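Local structure of amino acid adenylation domain-containing protein (Bacillus stratosphericus LAMA 585, 6ULY) at residues K308-F313 against F344-G349. The protein probably activates a keto acid as its acyl adenylate, serving as the adenylation domain of a nonribosomal depsipeptide synthetase module. Residues are numbered along the deposited sequence; the frame is centred on the assembly and turned at random.
With SO4 (sulfate ion), chain E; SO4 (sulfate ion), chain L.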
loop_
_atom_site.group_PDB
_atom_site.type_symbol
_atom_site.label_atom_id
_atom_site.label_comp_id
_atom_site.label_asym_id
_atom_site.label_seq_id
_atom_site.Cartn_x
_atom_site.Cartn_y
_atom_site.Cartn_z
ATOM N N LYS A 308 29.925 4.306 -10.353
ATOM C CA LYS A 308 30.425 4.564 -11.697
ATOM C C LYS A 308 29.740 5.755 -12.354
ATOM O O LYS A 308 30.298 6.331 -13.292
ATOM C CB LYS A 308 30.270 3.311 -12.558
ATOM C CG LYS A 308 31.327 2.256 -12.260
ATOM C CD LYS A 308 31.158 1.013 -13.120
ATOM C CE LYS A 308 32.382 0.113 -13.028
ATOM N NZ LYS A 308 32.222 -1.150 -13.800
ATOM N N THR A 309 28.556 6.146 -11.881
ATOM C CA THR A 309 27.901 7.331 -12.423
ATOM C C THR A 309 28.614 8.600 -11.969
ATOM O O THR A 309 28.895 9.491 -12.780
ATOM C CB THR A 309 26.432 7.364 -11.996
ATOM O OG1 THR A 309 25.729 6.268 -12.591
ATOM C CG2 THR A 309 25.773 8.669 -12.417
ATOM N N ILE A 310 28.915 8.700 -10.674
ATOM C CA ILE A 310 29.541 9.912 -10.157
ATOM C C ILE A 310 30.983 10.016 -10.638
ATOM O O ILE A 310 31.469 11.111 -10.942
ATOM C CB ILE A 310 29.451 9.958 -8.619
ATOM C CG1 ILE A 310 30.121 8.733 -7.997
ATOM C CG2 ILE A 310 28.000 10.058 -8.177
ATOM C CD1 ILE A 310 29.960 8.651 -6.487
ATOM N N HIS A 311 31.691 8.887 -10.718
ATOM C CA HIS A 311 33.077 8.925 -11.172
ATOM C C HIS A 311 33.159 9.380 -12.623
ATOM O O HIS A 311 33.988 10.227 -12.976
ATOM C CB HIS A 311 33.729 7.554 -11.005
ATOM C CG HIS A 311 35.172 7.526 -11.403
ATOM N ND1 HIS A 311 35.629 6.836 -12.506
ATOM C CD2 HIS A 311 36.260 8.117 -10.853
ATOM C CE1 HIS A 311 36.936 6.995 -12.612
ATOM N NE2 HIS A 311 37.344 7.767 -11.622
ATOM N N ARG A 312 32.305 8.822 -13.485
ATOM C CA ARG A 312 32.274 9.261 -14.876
ATOM C C ARG A 312 31.872 10.727 -14.970
ATOM O O ARG A 312 32.410 11.477 -15.789
ATOM C CB ARG A 312 31.311 8.385 -15.679
ATOM C CG ARG A 312 31.300 8.665 -17.173
ATOM C CD ARG A 312 32.577 8.179 -17.836
ATOM N NE ARG A 312 32.818 8.839 -19.116
ATOM C CZ ARG A 312 33.913 8.671 -19.849
ATOM N NH1 ARG A 312 34.878 7.859 -19.432
ATOM N NH2 ARG A 312 34.047 9.315 -21.001
ATOM N N PHE A 313 30.926 11.149 -14.132
ATOM C CA PHE A 313 30.504 12.544 -14.114
ATOM C C PHE A 313 31.675 13.464 -13.790
ATOM O O PHE A 313 31.868 14.495 -14.444
ATOM C CB PHE A 313 29.379 12.707 -13.092
ATOM C CG PHE A 313 28.715 14.049 -13.104
ATOM C CD1 PHE A 313 29.214 15.091 -12.340
ATOM C CD2 PHE A 313 27.559 14.254 -13.838
ATOM C CE1 PHE A 313 28.589 16.316 -12.329
ATOM C CE2 PHE A 313 26.927 15.475 -13.831
ATOM C CZ PHE A 313 27.445 16.512 -13.076
ATOM N N PHE A 344 31.470 13.286 2.392
ATOM C CA PHE A 344 32.459 14.226 1.875
ATOM C C PHE A 344 33.716 13.513 1.387
ATOM O O PHE A 344 34.811 14.081 1.427
ATOM C CB PHE A 344 32.840 15.256 2.937
ATOM C CG PHE A 344 31.670 15.836 3.669
ATOM C CD1 PHE A 344 31.014 16.949 3.180
ATOM C CD2 PHE A 344 31.228 15.267 4.852
ATOM C CE1 PHE A 344 29.935 17.487 3.857
ATOM C CE2 PHE A 344 30.153 15.798 5.531
ATOM C CZ PHE A 344 29.507 16.911 5.034
ATOM N N ALA A 345 33.574 12.275 0.920
ATOM C CA ALA A 345 34.713 11.416 0.631
ATOM C C ALA A 345 34.829 11.007 -0.829
ATOM O O ALA A 345 35.789 10.314 -1.183
ATOM C CB ALA A 345 34.645 10.148 1.494
ATOM N N ILE A 346 33.881 11.392 -1.682
ATOM C CA ILE A 346 33.958 11.027 -3.093
ATOM C C ILE A 346 35.051 11.849 -3.764
ATOM O O ILE A 346 35.110 13.076 -3.614
ATOM C CB ILE A 346 32.599 11.236 -3.778
ATOM C CG1 ILE A 346 31.555 10.264 -3.210
ATOM C CG2 ILE A 346 32.730 11.081 -5.293
ATOM C CD1 ILE A 346 31.845 8.793 -3.485
ATOM N N GLU A 347 35.923 11.172 -4.511
ATOM C CA GLU A 347 37.069 11.809 -5.150
ATOM C C GLU A 347 37.249 11.251 -6.552
ATOM O O GLU A 347 37.267 10.030 -6.738
ATOM C CB GLU A 347 38.345 11.585 -4.334
ATOM C CG GLU A 347 38.338 12.263 -2.977
ATOM C CD GLU A 347 39.459 11.778 -2.081
ATOM O OE1 GLU A 347 40.096 10.757 -2.423
ATOM O OE2 GLU A 347 39.703 12.416 -1.035
ATOM N N ARG A 348 37.390 12.148 -7.534
ATOM C CA ARG A 348 37.601 11.709 -8.910
ATOM C C ARG A 348 38.820 10.800 -9.012
ATOM O O ARG A 348 38.774 9.746 -9.657
ATOM C CB ARG A 348 37.763 12.919 -9.832
ATOM C CG ARG A 348 37.822 12.563 -11.319
ATOM C CD ARG A 348 38.798 13.446 -12.097
ATOM N NE ARG A 348 38.550 14.872 -11.885
ATOM C CZ ARG A 348 39.393 15.719 -11.299
ATOM N NH1 ARG A 348 40.580 15.316 -10.859
ATOM N NH2 ARG A 348 39.046 16.991 -11.164
ATOM N N GLY A 349 39.921 11.192 -8.380
ATOM C CA GLY A 349 41.158 10.448 -8.458
ATOM C C GLY A 349 41.230 9.189 -7.629
ATOM O O GLY A 349 42.245 8.490 -7.686
HETATM S S SO4 E . 41.397 18.557 -8.902
HETATM O O1 SO4 E . 42.170 18.412 -7.704
HETATM O O2 SO4 E . 40.438 17.496 -8.979
HETATM O O3 SO4 E . 40.715 19.818 -8.883
HETATM O O4 SO4 E . 42.264 18.498 -10.041
HETATM S S SO4 L . 43.205 12.286 -11.330
HETATM O O1 SO4 L . 44.102 11.961 -10.282
HETATM O O2 SO4 L . 42.377 11.176 -11.604
HETATM O O3 SO4 L . 42.420 13.417 -10.963
HETATM O O4 SO4 L . 43.934 12.592 -12.503
#
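Ile310 and His311 of helix 307-317 meet Ile346 and Arg348 in a small helix-to-loop contact of the adenylate-forming (ANL) fold, a worked example of how a loop leaving a sheet is packed against a neighbouring helix. The helix is that of a beta-alpha-beta crossover between the neighbouring parallel strands 297-301 and 327-333, and the loop follows strand 338-342, which runs antiparallel to 327-333 in the same mixed sheet. The buried half is apolar. Ile310 CD1 lies 3.5 Å from Ile346 CD1 and 3.9 Å from Ile346 CG2, the two side chains crossing at about a right angle. CG1 of Ile310 stands between its backbone N and carbonyl carbon (chi1 58°), and with the chain extended beyond it CD1 reaches Ile346. Strand 327-333 also touches both isoleucines, Ile327 meeting Ile310 and Pro329 meeting Ile346. The side chain of Ile310 is about 10 Å from the bound keto acyl adenylate, without touching it.

The partly exposed half is polar. The imidazole of His311 turns its edge to the loop, with the carbonyl oxygen of Arg348 near the ring plane, 3.1 Å from NE2 and 3.2 Å from CD2. His311 holds CG opposite its backbone N (chi1 -178°), which puts the ring edge at that oxygen. The guanidinium of Arg348 goes elsewhere: its chain bends at chi2 and chi3 and brings the edge of the group between two sulfate ions, probably picked up from the crystallisation medium. Arg348 NH1 donates to O3 of the sulfate of chain L at 2.6 Å, while O2 of the sulfate of chain E receives weak bonds from both NH1, at 2.9 Å, and NH2, at 2.6 Å.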